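Local coordinates for protein DNA polymerase beta (Leishmania infantum, PDB 4P4M) that probably acts in DNA repair as a family X DNA polymerase, extending a primer on a template with deoxynucleoside triphosphates and magnesium, at residues E153-M157 / Q158-L162; Y308-E312 / Y313-K317; G339-G343 / V344-E348. One frame throughout, in Å; residues are numbered along the deposited sequence. Where two conformers were deposited one is given.

Contact 1 of 3, residues E153-M157 / Q158-L162; sequences EKIPM and QESVL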
loop_
_atom_site.group_PDB
_atom_site.type_symbol
_atom_site.label_atom_id
_atom_site.label_comp_id
_atom_site.label_asym_id
_atom_site.label_seq_id
_atom_site.Cartn_x
_atom_site.Cartn_y
_atom_site.Cartn_z
ATOM N N GLU A 153 1.362 -17.457 1.119
ATOM C CA GLU A 153 1.361 -17.986 -0.253
ATOM C C GLU A 153 1.507 -16.825 -1.255
ATOM O O GLU A 153 0.891 -15.790 -1.083
ATOM C CB GLU A 153 0.068 -18.761 -0.517
ATOM C CG GLU A 153 -0.095 -20.000 0.382
ATOM C CD GLU A 153 0.938 -21.070 0.075
ATOM O OE1 GLU A 153 1.080 -21.414 -1.114
ATOM O OE2 GLU A 153 1.614 -21.560 1.013
ATOM N N LYS A 154 2.340 -16.988 -2.280
ATOM C CA LYS A 154 2.503 -15.922 -3.264
ATOM C C LYS A 154 1.416 -15.970 -4.338
ATOM O O LYS A 154 0.847 -17.021 -4.614
ATOM C CB LYS A 154 3.914 -15.931 -3.874
ATOM C CG LYS A 154 4.478 -17.307 -4.227
ATOM C CD LYS A 154 5.995 -17.227 -4.427
ATOM C CE LYS A 154 6.620 -18.575 -4.761
ATOM N NZ LYS A 154 6.261 -19.061 -6.120
ATOM N N ILE A 155 1.119 -14.808 -4.918
ATOM C CA ILE A 155 0.095 -14.678 -5.958
ATOM C C ILE A 155 0.731 -14.791 -7.355
ATOM O O ILE A 155 1.590 -13.982 -7.701
ATOM C CB ILE A 155 -0.586 -13.285 -5.887
ATOM C CG1 ILE A 155 -0.981 -12.930 -4.439
ATOM C CG2 ILE A 155 -1.793 -13.231 -6.835
ATOM C CD1 ILE A 155 -1.542 -11.507 -4.282
ATOM N N PRO A 156 0.297 -15.773 -8.166
ATOM C CA PRO A 156 0.805 -15.870 -9.541
ATOM C C PRO A 156 0.313 -14.689 -10.376
ATOM O O PRO A 156 -0.812 -14.225 -10.172
ATOM C CB PRO A 156 0.167 -17.162 -10.079
ATOM C CG PRO A 156 -0.463 -17.839 -8.905
ATOM C CD PRO A 156 -0.751 -16.767 -7.892
ATOM N N MET A 157 1.138 -14.227 -11.315
ATOM C CA MET A 157 0.776 -13.098 -12.170
ATOM C C MET A 157 -0.618 -13.245 -12.782
ATOM O O MET A 157 -1.386 -12.281 -12.820
ATOM C CB MET A 157 1.825 -12.882 -13.275
ATOM C CG MET A 157 1.435 -11.817 -14.305
ATOM S SD MET A 157 2.702 -11.479 -15.555
ATOM C CE MET A 157 3.931 -10.617 -14.586
ATOM N N GLN A 158 -0.958 -14.443 -13.255
ATOM C CA GLN A 158 -2.271 -14.649 -13.873
ATOM C C GLN A 158 -3.427 -14.275 -12.940
ATOM O O GLN A 158 -4.446 -13.751 -13.389
ATOM C CB GLN A 158 -2.448 -16.089 -14.395
ATOM C CG GLN A 158 -2.330 -17.187 -13.334
ATOM C CD GLN A 158 -3.643 -17.486 -12.600
ATOM O OE1 GLN A 158 -4.723 -17.057 -13.017
ATOM N NE2 GLN A 158 -3.547 -18.234 -11.502
ATOM N N GLU A 159 -3.277 -14.542 -11.646
ATOM C CA GLU A 159 -4.337 -14.174 -10.709
ATOM C C GLU A 159 -4.365 -12.661 -10.430
ATOM O O GLU A 159 -5.442 -12.077 -10.278
ATOM C CB GLU A 159 -4.257 -14.971 -9.399
ATOM C CG GLU A 159 -5.515 -14.807 -8.541
ATOM C CD GLU A 159 -5.413 -15.481 -7.182
ATOM O OE1 GLU A 159 -5.779 -14.840 -6.170
ATOM O OE2 GLU A 159 -4.973 -16.653 -7.122
ATOM N N SER A 160 -3.199 -12.024 -10.362
ATOM C CA SER A 160 -3.159 -10.565 -10.217
ATOM C C SER A 160 -3.881 -9.851 -11.361
ATOM O O SER A 160 -4.537 -8.820 -11.140
ATOM C CB SER A 160 -1.714 -10.052 -10.085
ATOM O OG SER A 160 -1.237 -10.207 -8.749
ATOM N N VAL A 161 -3.747 -10.374 -12.582
ATOM C CA VAL A 161 -4.521 -9.846 -13.715
ATOM C C VAL A 161 -6.026 -9.879 -13.410
ATOM O O VAL A 161 -6.757 -8.917 -13.710
ATOM C CB VAL A 161 -4.248 -10.617 -15.038
ATOM C CG1 VAL A 161 -5.209 -10.161 -16.134
ATOM C CG2 VAL A 161 -2.805 -10.423 -15.493
ATOM N N LEU A 162 -6.486 -10.982 -12.822
ATOM C CA LEU A 162 -7.894 -11.102 -12.433
ATOM C C LEU A 162 -8.298 -10.110 -11.331
ATOM O O LEU A 162 -9.408 -9.572 -11.366
ATOM C CB LEU A 162 -8.238 -12.538 -11.998
ATOM C CG LEU A 162 -8.002 -13.668 -13.014
ATOM C CD1 LEU A 162 -8.270 -15.020 -12.376
ATOM C CD2 LEU A 162 -8.841 -13.492 -14.271
HETATM O O HOH W 1 0.963 -11.663 -9.115
#
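Rotation about the first side-chain bond of Ile-155 sets CG2 anti to the backbone N, over the first turn of the following helix, while Ser-160 turns OG away from its own carbonyl carbon (chi1 -81°) and back toward the incoming strand. The two meet with CG2 of Ile-155 3.6 Å from OG of Ser-160, and the same methyl rests 4.0 Å from CB of Glu-159, whose side chain runs nearly perpendicular to that of Ile-155. The hydroxyl does not bond Ile-155 directly. A water lies 2.7 Å from Ser-160 OG and donates to Ile-155 O at 2.8 Å, tying the carbonyl of Ile-155, in the short strand, to the first turn of the helix that begins after Pro-156. Pro-156 holds the N-cap position, and its O takes two backbone N-H groups: Glu-159 N at 2.9 Å, bent (130° at the hydrogen) and above the carbonyl plane, and Ser-160 N at 3.3 Å, straighter (161°) and in that plane. Val-161 N to Met-157 O, 3.0 Å, is the next i to i+4 bond, after Ser-160 N to Pro-156 O. Glu-159 reaches out extended, and its OE1 accepts from His-163 and forms a salt bridge with Arg-270 of strand 270-277. This junction belongs to the palm: Ile-155 pairs through its backbone with Ser-194, beside the magnesium-binding Asp-196. Its chemistry implies a helix start held by a shared carbonyl and a bridging water, with a buried carboxylate whose negative charge Arg-270 would be expected to stabilise.

Contact 2 of 3, residues Y308-E312 / Y313-K317; sequences YLLNE and YGLFK. With nucleotides of chain C.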
loop_
_atom_site.group_PDB
_atom_site.type_symbol
_atom_site.label_atom_id
_atom_site.label_comp_id
_atom_site.label_asym_id
_atom_site.label_seq_id
_atom_site.Cartn_x
_atom_site.Cartn_y
_atom_site.Cartn_z
ATOM N N TYR A 308 15.826 18.511 -3.247
ATOM C CA TYR A 308 14.411 18.181 -3.397
ATOM C C TYR A 308 13.900 17.248 -2.299
ATOM O O TYR A 308 14.681 16.538 -1.650
ATOM C CB TYR A 308 14.150 17.487 -4.740
ATOM C CG TYR A 308 14.321 18.371 -5.953
ATOM C CD1 TYR A 308 15.570 18.553 -6.528
ATOM C CD2 TYR A 308 13.223 19.009 -6.536
ATOM C CE1 TYR A 308 15.735 19.361 -7.648
ATOM C CE2 TYR A 308 13.377 19.816 -7.664
ATOM C CZ TYR A 308 14.635 19.988 -8.208
ATOM O OH TYR A 308 14.806 20.785 -9.320
ATOM N N LEU A 309 12.578 17.265 -2.121
ATOM C CA LEU A 309 11.838 16.243 -1.378
ATOM C C LEU A 309 10.983 15.456 -2.378
ATOM O O LEU A 309 10.203 16.050 -3.126
ATOM C CB LEU A 309 10.903 16.896 -0.353
ATOM C CG LEU A 309 9.842 15.968 0.264
ATOM C CD1 LEU A 309 10.493 15.017 1.247
ATOM C CD2 LEU A 309 8.721 16.777 0.945
ATOM N N LEU A 310 11.146 14.135 -2.401
ATOM C CA LEU A 310 10.312 13.251 -3.228
ATOM C C LEU A 310 9.470 12.314 -2.349
ATOM O O LEU A 310 10.004 11.614 -1.471
ATOM C CB LEU A 310 11.189 12.419 -4.168
ATOM C CG LEU A 310 10.459 11.434 -5.095
ATOM C CD1 LEU A 310 9.545 12.199 -6.062
ATOM C CD2 LEU A 310 11.446 10.548 -5.872
ATOM N N ASN A 311 8.158 12.310 -2.575
ATOM C CA ASN A 311 7.257 11.340 -1.943
ATOM C C ASN A 311 6.130 10.974 -2.920
ATOM O O ASN A 311 6.209 11.313 -4.105
ATOM C CB ASN A 311 6.718 11.867 -0.592
ATOM C CG ASN A 311 5.960 13.177 -0.733
ATOM O OD1 ASN A 311 5.348 13.434 -1.768
ATOM N ND2 ASN A 311 6.004 14.019 0.309
ATOM N N GLU A 312 5.096 10.274 -2.452
ATOM C CA GLU A 312 4.026 9.874 -3.372
ATOM C C GLU A 312 3.202 11.057 -3.864
ATOM O O GLU A 312 2.551 10.971 -4.912
ATOM C CB GLU A 312 3.096 8.812 -2.757
ATOM C CG GLU A 312 2.437 9.218 -1.429
ATOM C CD GLU A 312 3.211 8.710 -0.216
ATOM O OE1 GLU A 312 4.442 8.935 -0.132
ATOM O OE2 GLU A 312 2.580 8.069 0.655
ATOM N N TYR A 313 3.236 12.155 -3.111
ATOM C CA TYR A 313 2.386 13.306 -3.401
ATOM C C TYR A 313 2.995 14.285 -4.398
ATOM O O TYR A 313 2.266 15.033 -5.063
ATOM C CB TYR A 313 2.009 14.026 -2.106
ATOM C CG TYR A 313 1.318 13.117 -1.119
ATOM C CD1 TYR A 313 0.101 12.525 -1.435
ATOM C CD2 TYR A 313 1.880 12.843 0.129
ATOM C CE1 TYR A 313 -0.539 11.674 -0.536
ATOM C CE2 TYR A 313 1.241 11.999 1.033
ATOM C CZ TYR A 313 0.027 11.426 0.692
ATOM O OH TYR A 313 -0.642 10.592 1.573
ATOM N N GLY A 314 4.322 14.288 -4.516
ATOM C CA GLY A 314 4.943 15.185 -5.486
ATOM C C GLY A 314 6.456 15.256 -5.410
ATOM O O GLY A 314 7.078 14.575 -4.589
ATOM N N LEU A 315 7.035 16.063 -6.298
ATOM C CA LEU A 315 8.461 16.393 -6.276
ATOM C C LEU A 315 8.546 17.862 -5.887
ATOM O O LEU A 315 7.999 18.714 -6.594
ATOM C CB LEU A 315 9.083 16.170 -7.670
ATOM C CG LEU A 315 10.553 16.566 -7.891
ATOM C CD1 LEU A 315 11.503 15.707 -7.028
ATOM C CD2 LEU A 315 10.939 16.469 -9.368
ATOM N N PHE A 316 9.209 18.167 -4.764
ATOM C CA PHE A 316 9.175 19.528 -4.202
ATOM C C PHE A 316 10.587 20.114 -4.094
ATOM O O PHE A 316 11.477 19.486 -3.531
ATOM C CB PHE A 316 8.501 19.513 -2.811
ATOM C CG PHE A 316 7.121 18.908 -2.816
ATOM C CD1 PHE A 316 6.014 19.681 -3.143
ATOM C CD2 PHE A 316 6.937 17.559 -2.521
ATOM C CE1 PHE A 316 4.736 19.117 -3.171
ATOM C CE2 PHE A 316 5.670 16.983 -2.542
ATOM C CZ PHE A 316 4.563 17.762 -2.866
ATOM N N LYS A 317 10.786 21.310 -4.648
ATOM C CA LYS A 317 12.110 21.927 -4.672
ATOM C C LYS A 317 12.302 22.791 -3.436
ATOM O O LYS A 317 11.734 23.879 -3.340
ATOM C CB LYS A 317 12.299 22.765 -5.949
ATOM C CG LYS A 317 13.768 23.197 -6.209
ATOM C CD LYS A 317 13.872 23.919 -7.558
ATOM C CE LYS A 317 15.275 24.455 -7.812
ATOM N NZ LYS A 317 16.277 23.379 -7.869
ATOM P P DA C 3 6.831 12.515 3.881
ATOM O OP1 DA C 3 6.145 13.588 3.123
ATOM O OP2 DA C 3 7.392 12.786 5.225
ATOM O "O5'" DA C 3 5.832 11.288 4.062
ATOM C "C5'" DA C 3 5.187 10.720 2.925
ATOM C "C4'" DA C 3 4.270 9.606 3.392
ATOM O "O4'" DA C 3 5.068 8.480 3.838
ATOM C "C3'" DA C 3 3.371 10.007 4.558
ATOM O "O3'" DA C 3 2.042 9.886 4.100
ATOM C "C2'" DA C 3 3.662 8.963 5.633
ATOM C "C1'" DA C 3 4.386 7.842 4.889
ATOM N N9 DA C 3 5.345 7.169 5.762
ATOM C C8 DA C 3 6.454 7.729 6.335
ATOM N N7 DA C 3 7.134 6.898 7.094
ATOM C C5 DA C 3 6.417 5.714 7.021
ATOM C C6 DA C 3 6.613 4.454 7.617
ATOM N N6 DA C 3 7.647 4.178 8.434
ATOM N N1 DA C 3 5.703 3.491 7.344
ATOM C C2 DA C 3 4.671 3.778 6.535
ATOM N N3 DA C 3 4.380 4.928 5.926
ATOM C C4 DA C 3 5.303 5.866 6.208
ATOM P P DT C 2 13.518 12.134 2.762
ATOM O OP1 DT C 2 13.510 13.227 1.764
ATOM O OP2 DT C 2 14.132 12.341 4.095
ATOM O "O5'" DT C 2 12.020 11.649 3.012
ATOM C "C5'" DT C 2 11.187 11.408 1.880
ATOM C "C4'" DT C 2 9.934 10.683 2.331
ATOM O "O4'" DT C 2 10.266 9.331 2.743
ATOM C "C3'" DT C 2 9.179 11.328 3.502
ATOM O "O3'" DT C 2 7.995 11.918 2.940
ATOM C "C2'" DT C 2 8.878 10.151 4.434
ATOM C "C1'" DT C 2 9.202 8.927 3.572
ATOM N N1 DT C 2 9.546 7.687 4.351
ATOM C C2 DT C 2 8.839 6.526 4.093
ATOM O O2 DT C 2 7.954 6.431 3.262
ATOM N N3 DT C 2 9.199 5.448 4.848
ATOM C C4 DT C 2 10.180 5.405 5.815
ATOM O O4 DT C 2 10.407 4.366 6.432
ATOM C C5 DT C 2 10.891 6.641 6.041
ATOM C C7 DT C 2 11.980 6.701 7.084
ATOM C C6 DT C 2 10.544 7.713 5.312
ATOM P P DC C 4 0.801 10.346 5.020
ATOM O OP1 DC C 4 -0.156 11.065 4.147
ATOM O OP2 DC C 4 1.324 10.995 6.245
ATOM O "O5'" DC C 4 0.139 8.963 5.472
ATOM C "C5'" DC C 4 -0.321 8.023 4.495
ATOM C "C4'" DC C 4 -1.133 6.922 5.153
ATOM O "O4'" DC C 4 -0.213 6.023 5.837
ATOM C "C3'" DC C 4 -2.164 7.378 6.184
ATOM O "O3'" DC C 4 -3.314 6.555 5.963
ATOM C "C2'" DC C 4 -1.461 7.130 7.526
ATOM C "C1'" DC C 4 -0.507 5.966 7.214
ATOM N N1 DC C 4 0.817 6.019 7.936
ATOM C C2 DC C 4 1.291 4.850 8.535
ATOM O O2 DC C 4 0.598 3.827 8.453
ATOM N N3 DC C 4 2.481 4.868 9.194
ATOM C C4 DC C 4 3.188 5.999 9.252
ATOM N N4 DC C 4 4.359 5.957 9.911
ATOM C C5 DC C 4 2.722 7.213 8.649
ATOM C C6 DC C 4 1.544 7.182 7.999
#
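The turn of the thumb hairpin, where Asn-311 meets Tyr-313 and Gly-314, is a site that grips the backbone of the bound DNA. Asn-311 OD1 accepts from Tyr-313 N at 2.8 Å and from Gly-314 N at 3.1 Å. The first bond, reaching the N-H two residues on, makes an Asx turn; its donor stands 39° out of the carbonyl plane. With CG placed between backbone N and carbonyl carbon (chi1 59°), the amide folds over the turn. Those two bonds fix its rotation and direct ND2 outward to OP1 of DA3 of chain C at 2.9 Å. The same OD1 lies in the plane of the Phe-316 ring, at its edge, 3.6 Å from CE2. Tyr-313 donates from OH to OP1 of the next nucleotide, DC4 of chain C, at 2.7 Å. Its ring is covered on one face by Glu-312: CG stands 3.7 Å from the ring centroid in a CH-pi contact, and the carboxylate is stacked with its plane 18° from the ring's, its OE2 in a salt bridge with Arg-275. Behind this turn, strands 308-310 and 315-317 form an antiparallel beta hairpin, Leu-309 and Phe-316 being the hydrogen-bonded pair, joined N to O in both directions. On the face of Tyr-308, Leu-310 and Leu-315, CD2 of Tyr-308 touches CD1 of Leu-315 at 3.8 Å, and helices 293-305 and 359-365 pack against these side chains. At the outer end Lys-317, extended as far as CE and bent at its last torsion, crosses the Tyr-308 ring at a slant, bringing NZ to OH in a weak bond of 3.3 Å.

Contact 3 of 3, residues G339-G343 / V344-E348; sequences GEELG and VPKDE. With nucleotides of chain C.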
loop_
_atom_site.group_PDB
_atom_site.type_symbol
_atom_site.label_atom_id
_atom_site.label_comp_id
_atom_site.label_asym_id
_atom_site.label_seq_id
_atom_site.Cartn_x
_atom_site.Cartn_y
_atom_site.Cartn_z
ATOM N N GLY A 339 4.779 17.566 5.660
ATOM C CA GLY A 339 3.797 18.635 5.594
ATOM C C GLY A 339 2.598 18.369 4.698
ATOM O O GLY A 339 2.296 19.169 3.818
ATOM N N GLU A 340 1.910 17.252 4.927
ATOM C CA GLU A 340 0.687 16.924 4.193
ATOM C C GLU A 340 -0.455 16.570 5.147
ATOM O O GLU A 340 -0.237 15.938 6.184
ATOM C CB GLU A 340 0.911 15.719 3.256
ATOM C CG GLU A 340 1.979 15.896 2.202
ATOM C CD GLU A 340 3.304 15.240 2.578
ATOM O OE1 GLU A 340 4.316 15.610 1.960
ATOM O OE2 GLU A 340 3.335 14.356 3.465
ATOM N N GLU A 341 -1.678 16.955 4.791
ATOM C CA GLU A 341 -2.856 16.556 5.557
ATOM C C GLU A 341 -3.932 16.017 4.607
ATOM O O GLU A 341 -4.221 16.629 3.575
ATOM C CB GLU A 341 -3.363 17.736 6.406
ATOM C CG GLU A 341 -2.325 18.181 7.448
ATOM C CD GLU A 341 -2.803 19.281 8.395
ATOM O OE1 GLU A 341 -3.578 20.165 7.979
ATOM O OE2 GLU A 341 -2.384 19.258 9.569
ATOM N N LEU A 342 -4.506 14.867 4.950
ATOM C CA LEU A 342 -5.514 14.227 4.094
ATOM C C LEU A 342 -5.033 14.108 2.644
ATOM O O LEU A 342 -5.823 14.262 1.709
ATOM C CB LEU A 342 -6.857 14.973 4.170
ATOM C CG LEU A 342 -7.562 14.854 5.519
ATOM C CD1 LEU A 342 -8.773 15.789 5.611
ATOM C CD2 LEU A 342 -7.961 13.402 5.775
ATOM N N GLY A 343 -3.740 13.838 2.460
ATOM C CA GLY A 343 -3.204 13.571 1.129
ATOM C C GLY A 343 -2.849 14.800 0.305
ATOM O O GLY A 343 -2.532 14.682 -0.879
ATOM N N VAL A 344 -2.910 15.979 0.930
ATOM C CA VAL A 344 -2.669 17.256 0.248
ATOM C C VAL A 344 -1.565 18.029 0.971
ATOM O O VAL A 344 -1.647 18.257 2.182
ATOM C CB VAL A 344 -3.967 18.134 0.229
ATOM C CG1 VAL A 344 -3.715 19.493 -0.457
ATOM C CG2 VAL A 344 -5.115 17.389 -0.453
ATOM N N PRO A 345 -0.511 18.430 0.240
ATOM C CA PRO A 345 0.547 19.226 0.885
ATOM C C PRO A 345 0.014 20.570 1.382
ATOM O O PRO A 345 -0.798 21.207 0.691
ATOM C CB PRO A 345 1.552 19.473 -0.258
ATOM C CG PRO A 345 1.289 18.348 -1.253
ATOM C CD PRO A 345 -0.214 18.139 -1.175
ATOM N N LYS A 346 0.451 20.990 2.564
ATOM C CA LYS A 346 0.141 22.336 3.060
ATOM C C LYS A 346 0.656 23.377 2.072
ATOM O O LYS A 346 1.602 23.114 1.331
ATOM C CB LYS A 346 0.739 22.538 4.461
ATOM C CG LYS A 346 0.164 21.559 5.496
ATOM C CD LYS A 346 0.421 21.997 6.932
ATOM C CE LYS A 346 -0.244 23.340 7.226
ATOM N NZ LYS A 346 0.045 23.818 8.607
ATOM N N ASP A 347 0.022 24.547 2.036
ATOM C CA ASP A 347 0.342 25.560 1.030
ATOM C C ASP A 347 1.837 25.890 0.910
ATOM O O ASP A 347 2.352 26.072 -0.197
ATOM C CB ASP A 347 -0.449 26.848 1.286
ATOM C CG ASP A 347 -1.901 26.747 0.837
ATOM O OD1 ASP A 347 -2.282 25.749 0.176
ATOM O OD2 ASP A 347 -2.666 27.682 1.141
ATOM N N GLU A 348 2.529 25.967 2.041
ATOM C CA GLU A 348 3.947 26.318 2.028
ATOM C C GLU A 348 4.789 25.285 1.264
ATOM O O GLU A 348 5.779 25.629 0.607
ATOM C CB GLU A 348 4.469 26.485 3.457
ATOM C CG GLU A 348 5.820 27.178 3.536
ATOM C CD GLU A 348 6.031 27.889 4.861
ATOM O OE1 GLU A 348 5.113 27.855 5.710
ATOM O OE2 GLU A 348 7.113 28.485 5.049
ATOM P P DA C 3 6.831 12.515 3.881
ATOM O OP1 DA C 3 6.145 13.588 3.123
ATOM O OP2 DA C 3 7.392 12.786 5.225
ATOM O "O5'" DA C 3 5.832 11.288 4.062
ATOM C "C5'" DA C 3 5.187 10.720 2.925
ATOM C "C4'" DA C 3 4.270 9.606 3.392
ATOM O "O4'" DA C 3 5.068 8.480 3.838
ATOM C "C3'" DA C 3 3.371 10.007 4.558
ATOM O "O3'" DA C 3 2.042 9.886 4.100
ATOM C "C2'" DA C 3 3.662 8.963 5.633
ATOM C "C1'" DA C 3 4.386 7.842 4.889
ATOM N N9 DA C 3 5.345 7.169 5.762
ATOM C C8 DA C 3 6.454 7.729 6.335
ATOM N N7 DA C 3 7.134 6.898 7.094
ATOM C C5 DA C 3 6.417 5.714 7.021
ATOM C C6 DA C 3 6.613 4.454 7.617
ATOM N N6 DA C 3 7.647 4.178 8.434
ATOM N N1 DA C 3 5.703 3.491 7.344
ATOM C C2 DA C 3 4.671 3.778 6.535
ATOM N N3 DA C 3 4.380 4.928 5.926
ATOM C C4 DA C 3 5.303 5.866 6.208
#
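Glu-340 and Pro-345 pack closely: as a non-hydrogen-bonded antiparallel pair their CA atoms stand just 4.0 Å apart, and CG of Glu-340 lies 3.9 Å from CA of Pro-345. Backbone bonds flank the pair. Lys-346 N donates to Gly-339 O at 2.9 Å on one side, and on the other Glu-341 N donates to Val-344 O, also at 2.9 Å. Val-344 N returns a bond to Glu-341 O at 3.0 Å, closing a type I' turn whose two corner residues, Leu-342 and Gly-343, both have positive phi (50° and 84°). This is the tight two-residue connection of a beta hairpin. Glu-340 bends at its second torsion (chi2 100°), which carries the carboxylate to the DNA: OE2 is 2.9 Å from OP1 of DA3 of chain C, and OE1 accepts a weak hydrogen bond from Asn-311 ND2. The opposite character prevails at Glu-341 and Lys-346, both exposed. Their opposite charges lie near each other without contact, OE1 of Glu-341 and NZ of Lys-346 being 5.2 Å apart, while CB and CG of Lys-346 lie against Gly-339 O, CG at 3.6 Å. Lys-346 is also the N-cap of helix 347-350, so the hairpin runs straight into that helix; Leu-349 of the helix backs Glu-340, Tyr-313 lies against the same glutamate, and Val-344 reaches Pro-213 and Glu-278.

From the N terminus, contact 1 comes first, joining a short palm strand to helix 157-175; it forms a helix start and no hairpin. Contact 2 then closes the 308-317 hairpin of the thumb, and contact 3 the smaller hairpin around 339-346. The three follow in series, neither nested nor crossed. Contact 1 stands apart, its centre about 32 Å from that of contact 2 and about 35 Å from that of contact 3, across the centre of the chain. Contacts 2 and 3 touch: Tyr-313 CD1 lies 3.4 Å from Gly-343 O, and Phe-316 CZ 3.7 Å from Pro-345 CG, joining both hairpins beside one DNA strand.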